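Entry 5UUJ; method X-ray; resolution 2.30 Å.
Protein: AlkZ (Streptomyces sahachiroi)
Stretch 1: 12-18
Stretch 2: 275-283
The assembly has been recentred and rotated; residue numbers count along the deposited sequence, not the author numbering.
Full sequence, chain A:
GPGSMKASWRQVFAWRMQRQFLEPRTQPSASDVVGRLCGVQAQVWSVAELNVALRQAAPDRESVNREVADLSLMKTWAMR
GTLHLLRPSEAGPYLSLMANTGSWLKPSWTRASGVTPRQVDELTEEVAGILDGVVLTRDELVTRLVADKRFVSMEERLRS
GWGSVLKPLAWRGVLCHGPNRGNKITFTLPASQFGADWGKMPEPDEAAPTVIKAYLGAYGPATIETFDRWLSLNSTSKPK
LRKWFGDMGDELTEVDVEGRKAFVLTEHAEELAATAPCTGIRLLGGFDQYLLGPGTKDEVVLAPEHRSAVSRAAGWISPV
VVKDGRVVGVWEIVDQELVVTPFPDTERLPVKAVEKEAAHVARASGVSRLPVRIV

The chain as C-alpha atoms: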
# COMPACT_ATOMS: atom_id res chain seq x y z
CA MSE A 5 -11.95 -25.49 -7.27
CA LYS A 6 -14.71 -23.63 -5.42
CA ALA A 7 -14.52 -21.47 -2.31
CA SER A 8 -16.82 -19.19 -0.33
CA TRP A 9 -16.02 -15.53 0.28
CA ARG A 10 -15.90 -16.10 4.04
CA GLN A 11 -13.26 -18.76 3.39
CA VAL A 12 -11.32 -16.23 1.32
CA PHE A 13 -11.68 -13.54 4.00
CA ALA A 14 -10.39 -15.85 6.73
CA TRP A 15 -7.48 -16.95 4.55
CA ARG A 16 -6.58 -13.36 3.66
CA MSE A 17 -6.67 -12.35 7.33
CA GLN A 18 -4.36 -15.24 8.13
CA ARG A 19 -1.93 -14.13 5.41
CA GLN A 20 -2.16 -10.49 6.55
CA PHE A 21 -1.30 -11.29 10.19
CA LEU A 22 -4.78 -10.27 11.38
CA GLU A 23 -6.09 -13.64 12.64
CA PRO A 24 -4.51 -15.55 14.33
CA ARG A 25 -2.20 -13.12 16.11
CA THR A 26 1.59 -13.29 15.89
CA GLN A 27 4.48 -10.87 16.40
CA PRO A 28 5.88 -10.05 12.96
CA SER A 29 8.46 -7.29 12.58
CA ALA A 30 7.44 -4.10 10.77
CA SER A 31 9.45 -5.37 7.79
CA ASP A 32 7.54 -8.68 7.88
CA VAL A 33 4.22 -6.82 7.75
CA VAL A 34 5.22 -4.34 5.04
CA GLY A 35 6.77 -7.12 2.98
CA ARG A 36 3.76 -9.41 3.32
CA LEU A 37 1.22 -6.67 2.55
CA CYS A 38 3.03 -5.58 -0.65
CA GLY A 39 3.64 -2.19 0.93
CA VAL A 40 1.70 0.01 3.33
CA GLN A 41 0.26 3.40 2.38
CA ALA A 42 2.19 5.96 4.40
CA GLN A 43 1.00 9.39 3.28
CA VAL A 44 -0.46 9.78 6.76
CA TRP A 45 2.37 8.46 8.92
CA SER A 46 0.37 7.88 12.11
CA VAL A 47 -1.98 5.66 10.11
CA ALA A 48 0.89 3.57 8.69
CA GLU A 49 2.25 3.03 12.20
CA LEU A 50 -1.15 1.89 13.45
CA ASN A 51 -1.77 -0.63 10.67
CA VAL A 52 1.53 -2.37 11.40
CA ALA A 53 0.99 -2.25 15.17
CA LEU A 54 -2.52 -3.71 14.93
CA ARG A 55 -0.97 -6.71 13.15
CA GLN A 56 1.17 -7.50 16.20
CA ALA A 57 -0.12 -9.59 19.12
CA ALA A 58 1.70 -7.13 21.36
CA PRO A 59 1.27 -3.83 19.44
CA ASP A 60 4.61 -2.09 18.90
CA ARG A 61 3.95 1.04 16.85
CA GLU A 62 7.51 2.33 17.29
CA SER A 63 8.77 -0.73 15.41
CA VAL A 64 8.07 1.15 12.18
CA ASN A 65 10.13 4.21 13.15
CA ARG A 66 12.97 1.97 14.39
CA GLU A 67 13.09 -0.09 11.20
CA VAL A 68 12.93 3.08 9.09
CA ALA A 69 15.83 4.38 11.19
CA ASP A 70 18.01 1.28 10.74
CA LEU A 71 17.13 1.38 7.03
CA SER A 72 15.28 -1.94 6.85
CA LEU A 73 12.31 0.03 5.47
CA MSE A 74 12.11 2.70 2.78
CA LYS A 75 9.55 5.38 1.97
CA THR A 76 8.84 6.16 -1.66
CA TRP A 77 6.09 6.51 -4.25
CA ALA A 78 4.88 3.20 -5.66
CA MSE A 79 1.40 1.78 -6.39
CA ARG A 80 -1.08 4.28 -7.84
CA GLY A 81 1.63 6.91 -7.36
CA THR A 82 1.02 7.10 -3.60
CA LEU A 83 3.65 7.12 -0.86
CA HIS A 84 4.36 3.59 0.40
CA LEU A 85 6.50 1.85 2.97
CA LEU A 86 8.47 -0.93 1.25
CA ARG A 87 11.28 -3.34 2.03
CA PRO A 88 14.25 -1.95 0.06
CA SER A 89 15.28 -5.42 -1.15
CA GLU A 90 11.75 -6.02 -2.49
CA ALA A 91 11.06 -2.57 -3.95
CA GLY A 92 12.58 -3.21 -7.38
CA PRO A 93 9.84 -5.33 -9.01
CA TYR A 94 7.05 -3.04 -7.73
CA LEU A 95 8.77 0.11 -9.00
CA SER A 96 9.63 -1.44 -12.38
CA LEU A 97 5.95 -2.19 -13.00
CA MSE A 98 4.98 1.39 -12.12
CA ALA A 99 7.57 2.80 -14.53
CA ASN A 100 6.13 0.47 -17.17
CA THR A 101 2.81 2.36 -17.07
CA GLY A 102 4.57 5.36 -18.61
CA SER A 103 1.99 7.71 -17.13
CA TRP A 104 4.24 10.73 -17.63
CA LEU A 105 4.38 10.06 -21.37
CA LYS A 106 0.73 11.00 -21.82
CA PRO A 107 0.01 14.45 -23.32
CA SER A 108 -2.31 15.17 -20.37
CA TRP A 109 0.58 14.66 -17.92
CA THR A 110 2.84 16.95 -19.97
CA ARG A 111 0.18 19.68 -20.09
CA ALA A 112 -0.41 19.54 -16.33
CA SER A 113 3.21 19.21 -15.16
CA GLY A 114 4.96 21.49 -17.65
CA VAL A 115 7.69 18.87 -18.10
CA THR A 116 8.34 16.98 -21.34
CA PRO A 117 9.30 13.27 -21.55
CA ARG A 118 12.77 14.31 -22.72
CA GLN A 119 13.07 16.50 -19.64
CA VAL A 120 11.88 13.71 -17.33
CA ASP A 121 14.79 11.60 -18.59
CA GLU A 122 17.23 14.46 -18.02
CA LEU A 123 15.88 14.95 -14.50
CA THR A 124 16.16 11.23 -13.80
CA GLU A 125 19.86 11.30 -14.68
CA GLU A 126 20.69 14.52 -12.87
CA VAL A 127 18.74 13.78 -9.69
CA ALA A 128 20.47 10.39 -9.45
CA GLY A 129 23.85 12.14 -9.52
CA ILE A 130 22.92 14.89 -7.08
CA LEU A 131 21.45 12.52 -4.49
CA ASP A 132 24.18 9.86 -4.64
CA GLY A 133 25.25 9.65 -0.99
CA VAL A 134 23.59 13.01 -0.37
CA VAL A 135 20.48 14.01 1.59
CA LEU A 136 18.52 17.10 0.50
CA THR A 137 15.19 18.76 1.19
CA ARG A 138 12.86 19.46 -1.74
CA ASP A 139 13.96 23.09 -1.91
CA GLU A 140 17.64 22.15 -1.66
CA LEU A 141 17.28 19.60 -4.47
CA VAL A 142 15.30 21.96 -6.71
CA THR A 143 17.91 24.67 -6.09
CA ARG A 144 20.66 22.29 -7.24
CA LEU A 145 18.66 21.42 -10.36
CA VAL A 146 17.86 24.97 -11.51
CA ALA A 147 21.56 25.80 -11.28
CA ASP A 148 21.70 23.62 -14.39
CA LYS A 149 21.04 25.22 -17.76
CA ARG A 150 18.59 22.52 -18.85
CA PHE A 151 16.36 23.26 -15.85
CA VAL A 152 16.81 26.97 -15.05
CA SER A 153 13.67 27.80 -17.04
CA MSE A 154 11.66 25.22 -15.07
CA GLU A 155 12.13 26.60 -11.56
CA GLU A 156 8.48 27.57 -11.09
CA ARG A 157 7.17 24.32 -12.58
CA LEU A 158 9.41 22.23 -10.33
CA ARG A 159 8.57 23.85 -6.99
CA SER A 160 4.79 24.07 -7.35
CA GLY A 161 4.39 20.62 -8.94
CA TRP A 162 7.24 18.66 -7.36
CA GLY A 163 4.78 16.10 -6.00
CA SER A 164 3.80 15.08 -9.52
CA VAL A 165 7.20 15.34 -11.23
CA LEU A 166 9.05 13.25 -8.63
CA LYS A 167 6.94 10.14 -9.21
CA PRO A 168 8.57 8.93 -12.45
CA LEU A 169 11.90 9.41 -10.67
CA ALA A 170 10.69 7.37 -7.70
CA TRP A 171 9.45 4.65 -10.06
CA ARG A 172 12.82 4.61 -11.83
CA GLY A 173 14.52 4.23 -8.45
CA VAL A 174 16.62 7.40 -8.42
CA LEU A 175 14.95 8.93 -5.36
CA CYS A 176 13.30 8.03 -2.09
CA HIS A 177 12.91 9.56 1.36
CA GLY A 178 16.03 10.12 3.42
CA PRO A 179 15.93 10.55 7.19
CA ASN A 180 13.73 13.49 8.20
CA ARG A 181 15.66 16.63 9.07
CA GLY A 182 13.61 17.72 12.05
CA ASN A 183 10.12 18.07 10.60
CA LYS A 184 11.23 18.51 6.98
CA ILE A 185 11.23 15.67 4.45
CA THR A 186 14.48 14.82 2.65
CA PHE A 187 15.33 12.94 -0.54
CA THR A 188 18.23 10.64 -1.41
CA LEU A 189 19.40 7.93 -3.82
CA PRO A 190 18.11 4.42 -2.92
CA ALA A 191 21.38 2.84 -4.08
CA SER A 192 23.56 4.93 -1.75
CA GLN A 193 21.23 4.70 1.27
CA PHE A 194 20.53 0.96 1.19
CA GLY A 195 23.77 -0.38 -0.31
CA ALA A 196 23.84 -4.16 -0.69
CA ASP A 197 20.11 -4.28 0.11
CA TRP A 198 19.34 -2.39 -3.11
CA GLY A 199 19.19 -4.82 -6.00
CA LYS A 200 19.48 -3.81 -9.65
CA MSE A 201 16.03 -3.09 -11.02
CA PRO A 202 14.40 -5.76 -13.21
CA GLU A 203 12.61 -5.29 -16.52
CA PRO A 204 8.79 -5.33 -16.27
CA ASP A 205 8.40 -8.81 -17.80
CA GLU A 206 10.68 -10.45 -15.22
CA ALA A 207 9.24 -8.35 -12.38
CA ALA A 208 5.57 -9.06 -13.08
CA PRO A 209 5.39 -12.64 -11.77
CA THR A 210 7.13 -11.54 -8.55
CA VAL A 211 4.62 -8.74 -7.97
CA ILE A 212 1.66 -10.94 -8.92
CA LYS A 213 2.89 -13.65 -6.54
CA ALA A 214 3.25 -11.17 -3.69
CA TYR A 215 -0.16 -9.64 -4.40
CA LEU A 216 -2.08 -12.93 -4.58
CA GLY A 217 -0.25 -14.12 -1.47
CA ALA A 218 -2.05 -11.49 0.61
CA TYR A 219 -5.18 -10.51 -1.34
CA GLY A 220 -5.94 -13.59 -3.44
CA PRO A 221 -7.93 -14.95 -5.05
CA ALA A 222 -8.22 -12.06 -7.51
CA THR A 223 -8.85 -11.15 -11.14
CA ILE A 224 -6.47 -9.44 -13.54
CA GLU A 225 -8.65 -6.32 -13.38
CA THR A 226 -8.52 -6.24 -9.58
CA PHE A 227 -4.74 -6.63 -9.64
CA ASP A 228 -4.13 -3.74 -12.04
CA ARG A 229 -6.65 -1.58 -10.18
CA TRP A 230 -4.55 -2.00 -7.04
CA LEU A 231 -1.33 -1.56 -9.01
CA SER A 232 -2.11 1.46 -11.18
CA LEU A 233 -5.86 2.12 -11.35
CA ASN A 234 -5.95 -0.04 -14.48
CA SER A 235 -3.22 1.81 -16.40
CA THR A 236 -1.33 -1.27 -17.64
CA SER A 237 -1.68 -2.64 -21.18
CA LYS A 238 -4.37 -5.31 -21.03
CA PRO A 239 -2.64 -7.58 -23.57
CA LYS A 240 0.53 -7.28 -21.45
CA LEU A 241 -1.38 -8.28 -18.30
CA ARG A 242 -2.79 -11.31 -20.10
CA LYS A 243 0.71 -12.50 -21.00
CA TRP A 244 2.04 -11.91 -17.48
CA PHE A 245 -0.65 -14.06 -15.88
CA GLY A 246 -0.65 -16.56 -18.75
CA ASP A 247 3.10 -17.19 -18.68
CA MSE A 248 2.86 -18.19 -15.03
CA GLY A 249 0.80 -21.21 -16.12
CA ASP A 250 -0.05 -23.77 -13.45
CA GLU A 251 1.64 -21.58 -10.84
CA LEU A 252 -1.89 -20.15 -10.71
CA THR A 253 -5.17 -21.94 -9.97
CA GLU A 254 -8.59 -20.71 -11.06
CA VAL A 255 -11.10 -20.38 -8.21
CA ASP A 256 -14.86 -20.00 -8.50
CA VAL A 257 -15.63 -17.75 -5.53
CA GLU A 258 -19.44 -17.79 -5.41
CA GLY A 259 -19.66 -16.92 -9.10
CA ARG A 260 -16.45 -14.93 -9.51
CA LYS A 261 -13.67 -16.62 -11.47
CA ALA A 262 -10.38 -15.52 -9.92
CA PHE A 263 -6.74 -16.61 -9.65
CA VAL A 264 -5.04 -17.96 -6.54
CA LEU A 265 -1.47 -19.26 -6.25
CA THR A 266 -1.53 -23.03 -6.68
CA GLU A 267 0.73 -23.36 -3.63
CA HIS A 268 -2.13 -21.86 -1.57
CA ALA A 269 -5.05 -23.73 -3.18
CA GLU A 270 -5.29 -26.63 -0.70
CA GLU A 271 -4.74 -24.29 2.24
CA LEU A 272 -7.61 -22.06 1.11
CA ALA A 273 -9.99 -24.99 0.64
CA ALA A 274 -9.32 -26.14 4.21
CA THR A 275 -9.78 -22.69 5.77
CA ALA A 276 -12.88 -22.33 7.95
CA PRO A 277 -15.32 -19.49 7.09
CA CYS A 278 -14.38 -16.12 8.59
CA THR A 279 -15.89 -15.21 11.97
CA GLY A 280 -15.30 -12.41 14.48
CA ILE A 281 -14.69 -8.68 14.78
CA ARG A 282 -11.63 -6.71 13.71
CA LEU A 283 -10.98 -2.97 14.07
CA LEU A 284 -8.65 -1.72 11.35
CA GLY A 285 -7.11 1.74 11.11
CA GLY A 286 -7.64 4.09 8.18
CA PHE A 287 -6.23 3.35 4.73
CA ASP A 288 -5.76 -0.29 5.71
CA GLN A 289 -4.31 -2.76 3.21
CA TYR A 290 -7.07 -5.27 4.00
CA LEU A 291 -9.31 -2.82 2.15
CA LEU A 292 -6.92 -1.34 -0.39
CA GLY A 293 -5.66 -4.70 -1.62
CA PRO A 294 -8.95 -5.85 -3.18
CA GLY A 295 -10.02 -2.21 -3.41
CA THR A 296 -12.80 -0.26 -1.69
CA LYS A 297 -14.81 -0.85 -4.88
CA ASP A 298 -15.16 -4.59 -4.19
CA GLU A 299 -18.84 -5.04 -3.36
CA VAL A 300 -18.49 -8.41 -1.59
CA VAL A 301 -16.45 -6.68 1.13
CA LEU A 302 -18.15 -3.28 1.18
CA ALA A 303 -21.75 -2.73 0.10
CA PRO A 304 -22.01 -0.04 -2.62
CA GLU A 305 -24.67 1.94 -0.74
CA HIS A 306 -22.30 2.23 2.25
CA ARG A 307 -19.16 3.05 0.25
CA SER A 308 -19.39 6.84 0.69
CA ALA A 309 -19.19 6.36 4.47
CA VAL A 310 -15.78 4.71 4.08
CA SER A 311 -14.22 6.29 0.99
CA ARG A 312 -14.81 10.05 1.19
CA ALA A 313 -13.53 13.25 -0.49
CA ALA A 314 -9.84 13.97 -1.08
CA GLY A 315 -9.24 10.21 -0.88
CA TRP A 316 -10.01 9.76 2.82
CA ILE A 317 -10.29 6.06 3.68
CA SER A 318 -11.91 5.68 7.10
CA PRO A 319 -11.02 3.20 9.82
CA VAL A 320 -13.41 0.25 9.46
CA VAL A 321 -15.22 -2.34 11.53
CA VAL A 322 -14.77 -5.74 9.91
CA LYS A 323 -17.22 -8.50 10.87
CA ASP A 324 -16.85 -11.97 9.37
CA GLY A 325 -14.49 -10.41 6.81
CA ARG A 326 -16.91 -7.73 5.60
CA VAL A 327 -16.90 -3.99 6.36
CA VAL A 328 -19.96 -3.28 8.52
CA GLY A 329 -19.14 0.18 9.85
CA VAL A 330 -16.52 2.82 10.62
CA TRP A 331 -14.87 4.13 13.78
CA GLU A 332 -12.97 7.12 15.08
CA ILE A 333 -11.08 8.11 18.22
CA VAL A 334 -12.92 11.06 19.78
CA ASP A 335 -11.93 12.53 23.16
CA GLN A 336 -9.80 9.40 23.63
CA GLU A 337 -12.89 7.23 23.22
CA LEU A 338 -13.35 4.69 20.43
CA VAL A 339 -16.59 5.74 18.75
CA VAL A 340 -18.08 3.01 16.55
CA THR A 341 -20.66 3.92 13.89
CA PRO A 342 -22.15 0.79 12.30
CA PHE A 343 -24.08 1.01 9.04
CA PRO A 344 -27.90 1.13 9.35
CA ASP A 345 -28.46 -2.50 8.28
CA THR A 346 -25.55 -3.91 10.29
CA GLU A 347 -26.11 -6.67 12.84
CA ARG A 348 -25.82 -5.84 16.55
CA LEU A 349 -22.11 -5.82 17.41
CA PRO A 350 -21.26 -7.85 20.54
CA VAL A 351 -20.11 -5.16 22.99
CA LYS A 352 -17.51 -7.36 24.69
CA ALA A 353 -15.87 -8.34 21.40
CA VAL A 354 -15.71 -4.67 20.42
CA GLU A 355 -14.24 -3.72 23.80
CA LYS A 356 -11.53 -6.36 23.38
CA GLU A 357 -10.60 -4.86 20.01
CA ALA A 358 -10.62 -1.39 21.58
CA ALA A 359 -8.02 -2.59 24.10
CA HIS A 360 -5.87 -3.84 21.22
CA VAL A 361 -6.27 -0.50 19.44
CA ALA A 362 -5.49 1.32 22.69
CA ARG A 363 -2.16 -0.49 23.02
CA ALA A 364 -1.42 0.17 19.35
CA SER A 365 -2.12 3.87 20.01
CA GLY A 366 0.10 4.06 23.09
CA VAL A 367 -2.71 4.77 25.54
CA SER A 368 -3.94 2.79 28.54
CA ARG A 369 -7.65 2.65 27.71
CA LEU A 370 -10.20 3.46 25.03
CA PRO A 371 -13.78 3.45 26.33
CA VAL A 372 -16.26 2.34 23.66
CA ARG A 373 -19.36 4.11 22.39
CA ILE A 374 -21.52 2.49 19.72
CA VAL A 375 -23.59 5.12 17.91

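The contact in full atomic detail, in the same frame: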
# COMPACT_ATOMS: atom_id res chain seq x y z
N VAL A 12 -12.33 -17.13 1.86
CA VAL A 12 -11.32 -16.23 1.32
C VAL A 12 -10.94 -15.16 2.35
O VAL A 12 -9.76 -14.87 2.54
CB VAL A 12 -11.82 -15.55 0.02
CG1 VAL A 12 -10.90 -14.40 -0.41
CG2 VAL A 12 -11.92 -16.59 -1.10
N PHE A 13 -11.94 -14.59 3.02
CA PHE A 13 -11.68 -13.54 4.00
C PHE A 13 -10.82 -14.05 5.14
O PHE A 13 -9.87 -13.39 5.56
CB PHE A 13 -13.00 -12.98 4.56
CG PHE A 13 -13.87 -12.32 3.53
CD1 PHE A 13 -13.33 -11.75 2.39
CD2 PHE A 13 -15.24 -12.28 3.70
CE1 PHE A 13 -14.13 -11.15 1.45
CE2 PHE A 13 -16.06 -11.68 2.76
CZ PHE A 13 -15.50 -11.11 1.63
N ALA A 14 -11.15 -15.23 5.65
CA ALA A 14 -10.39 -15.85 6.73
C ALA A 14 -8.96 -16.13 6.29
O ALA A 14 -8.02 -15.91 7.05
CB ALA A 14 -11.07 -17.12 7.19
N TRP A 15 -8.80 -16.63 5.07
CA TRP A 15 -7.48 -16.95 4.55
C TRP A 15 -6.65 -15.68 4.39
O TRP A 15 -5.48 -15.65 4.77
CB TRP A 15 -7.59 -17.69 3.22
CG TRP A 15 -6.26 -18.07 2.66
CD1 TRP A 15 -5.51 -19.16 3.00
CD2 TRP A 15 -5.50 -17.36 1.67
NE1 TRP A 15 -4.34 -19.17 2.29
CE2 TRP A 15 -4.31 -18.07 1.46
CE3 TRP A 15 -5.72 -16.18 0.94
CZ2 TRP A 15 -3.33 -17.66 0.56
CZ3 TRP A 15 -4.75 -15.77 0.04
CH2 TRP A 15 -3.58 -16.51 -0.14
N ARG A 16 -7.25 -14.64 3.82
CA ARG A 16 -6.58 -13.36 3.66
C ARG A 16 -6.12 -12.81 5.01
O ARG A 16 -5.00 -12.33 5.15
CB ARG A 16 -7.50 -12.35 2.97
CG ARG A 16 -7.68 -12.58 1.49
CD ARG A 16 -8.73 -11.65 0.90
NE ARG A 16 -8.89 -11.85 -0.54
CZ ARG A 16 -9.83 -11.27 -1.28
NH1 ARG A 16 -10.71 -10.46 -0.72
NH2 ARG A 16 -9.90 -11.52 -2.58
N MSE A 17 -7.00 -12.88 6.01
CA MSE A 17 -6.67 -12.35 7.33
C MSE A 17 -5.57 -13.16 8.01
O MSE A 17 -4.83 -12.63 8.84
CB MSE A 17 -7.92 -12.33 8.21
CG MSE A 17 -8.86 -11.19 7.86
SE MSE A 17 -10.32 -11.04 9.13
CE MSE A 17 -10.48 -9.09 9.16
N GLN A 18 -5.46 -14.43 7.65
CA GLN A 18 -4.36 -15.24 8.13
C GLN A 18 -3.06 -14.77 7.47
O GLN A 18 -2.05 -14.55 8.14
CB GLN A 18 -4.62 -16.72 7.84
CG GLN A 18 -3.47 -17.64 8.21
CD GLN A 18 -2.60 -18.01 7.01
OE1 GLN A 18 -1.41 -17.70 6.97
NE2 GLN A 18 -3.20 -18.67 6.02
N THR A 275 -9.57 -23.80 4.84
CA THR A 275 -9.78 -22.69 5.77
C THR A 275 -11.25 -22.58 6.15
O THR A 275 -12.13 -22.59 5.29
CB THR A 275 -9.29 -21.35 5.18
OG1 THR A 275 -7.91 -21.46 4.83
CG2 THR A 275 -9.47 -20.22 6.18
N ALA A 276 -11.52 -22.47 7.45
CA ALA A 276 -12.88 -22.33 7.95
C ALA A 276 -13.40 -20.92 7.68
O ALA A 276 -12.64 -19.96 7.74
CB ALA A 276 -12.94 -22.64 9.43
N PRO A 277 -14.71 -20.79 7.38
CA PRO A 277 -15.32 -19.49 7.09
C PRO A 277 -15.02 -18.43 8.15
O PRO A 277 -15.02 -18.72 9.34
CB PRO A 277 -16.82 -19.80 7.06
CG PRO A 277 -16.89 -21.22 6.65
CD PRO A 277 -15.69 -21.89 7.24
N CYS A 278 -14.76 -17.21 7.70
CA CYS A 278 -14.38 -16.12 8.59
C CYS A 278 -15.45 -15.81 9.63
O CYS A 278 -16.64 -15.69 9.29
CB CYS A 278 -14.07 -14.86 7.77
SG CYS A 278 -13.33 -13.50 8.71
N THR A 279 -15.03 -15.68 10.89
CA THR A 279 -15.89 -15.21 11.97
C THR A 279 -15.14 -14.21 12.84
O THR A 279 -13.91 -14.26 12.93
CB THR A 279 -16.39 -16.36 12.87
OG1 THR A 279 -15.27 -17.05 13.43
CG2 THR A 279 -17.24 -17.34 12.08
N GLY A 280 -15.87 -13.30 13.48
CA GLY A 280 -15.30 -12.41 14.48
C GLY A 280 -15.22 -10.96 14.06
O GLY A 280 -15.52 -10.60 12.92
N ILE A 281 -14.80 -10.12 15.00
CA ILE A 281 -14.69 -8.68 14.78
C ILE A 281 -13.23 -8.26 14.70
O ILE A 281 -12.37 -8.78 15.42
CB ILE A 281 -15.38 -7.88 15.91
CG1 ILE A 281 -16.83 -8.33 16.08
CG2 ILE A 281 -15.31 -6.38 15.64
CD1 ILE A 281 -17.69 -8.15 14.86
N ARG A 282 -12.95 -7.30 13.82
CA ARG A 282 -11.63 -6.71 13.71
C ARG A 282 -11.77 -5.21 13.48
O ARG A 282 -12.58 -4.77 12.66
CB ARG A 282 -10.85 -7.38 12.57
CG ARG A 282 -9.36 -7.10 12.58
CD ARG A 282 -8.62 -7.82 13.69
NE ARG A 282 -7.45 -7.05 14.11
CZ ARG A 282 -6.25 -7.56 14.39
NH1 ARG A 282 -6.02 -8.86 14.31
NH2 ARG A 282 -5.27 -6.74 14.75
N LEU A 283 -11.01 -4.42 14.24
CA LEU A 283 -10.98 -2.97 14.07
C LEU A 283 -9.68 -2.56 13.39
O LEU A 283 -8.60 -2.65 13.97
CB LEU A 283 -11.11 -2.25 15.42
CG LEU A 283 -12.44 -2.38 16.16
CD1 LEU A 283 -12.42 -1.55 17.43
CD2 LEU A 283 -13.61 -1.97 15.28

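Packing of a helical segment (residues 12-18) against a loop that runs into a strand (residues 275-283) in AlkZ. The touching residues are at least 260 positions apart in sequence, and the two stretches together bury 324 Å². No hydrogen bond crosses between them; the contact rests on close packing of side chains and backbone. Three backbone hydrogen bonds of the helix fall within the stretch: Arg16 N to Val12 O (2.8 Å), Met17 N to Phe13 O (2.9 Å) and Gln18 N to Ala14 O (3.0 Å).

Cys278 has the largest area covered, 74 Å². Its CA-to-CB bond points toward the helix, and with chi1 in the t well the side chain meets three helical residues. Cys278 CB lies 3.9 Å from Phe13 CB and 3.8 Å from Ala14 CB, and it also comes within 3.6 Å of Ala14 N, so it rests on the helix backbone as well as on side chains. One turn after Phe13, the selenium of the selenomethionine at Met17 approaches the sulfur: Met17 SE to Cys278 SG is 3.9 Å, an apolar contact between two large, polarizable atoms. The ring of Phe13 takes no part in holding the cysteine, since its end leads away from the loop and the CB makes the approach.

Ala14 is the point where the backbones come nearest, with Ala14 CA 4.4 Å from Cys278 CA. The methyl side chain points toward the loop and is small enough to let the chain pass close by: Ala14 CB lies 3.3 Å from Ala276 O and 3.6 Å from Thr275 CG2. The carbonyl of Ala276 thus reaches the helix although that residue's own CB points away, as does that of Pro277.

Thr275, with 58 Å² covered, closes one end of the contact. Its CA-to-CB bond points toward the helix. CG2 packs on Ala14 and also lies 3.8 Å from Trp15 N (Thr275 CG2 to Trp15 N), while OG1 sits at the edge of the Trp15 ring, near its plane, with Thr275 OG1 to Trp15 CD1 at 3.8 Å. The partner at that edge is a carbon, and both Thr275 OG1 and Trp15 NE1 find their hydrogen bonds elsewhere in the structure.

Beyond Cys278 the chain draws off, and Thr279, Gly280 and Ile281 make no contact. Arg282 in the strand returns toward the helix, where Met17 CE meets Arg282 CB at 3.8 Å. Met17 therefore links the cysteine to the strand, while the guanidinium nitrogens NH1 and NH2 of Arg282 are bonded elsewhere.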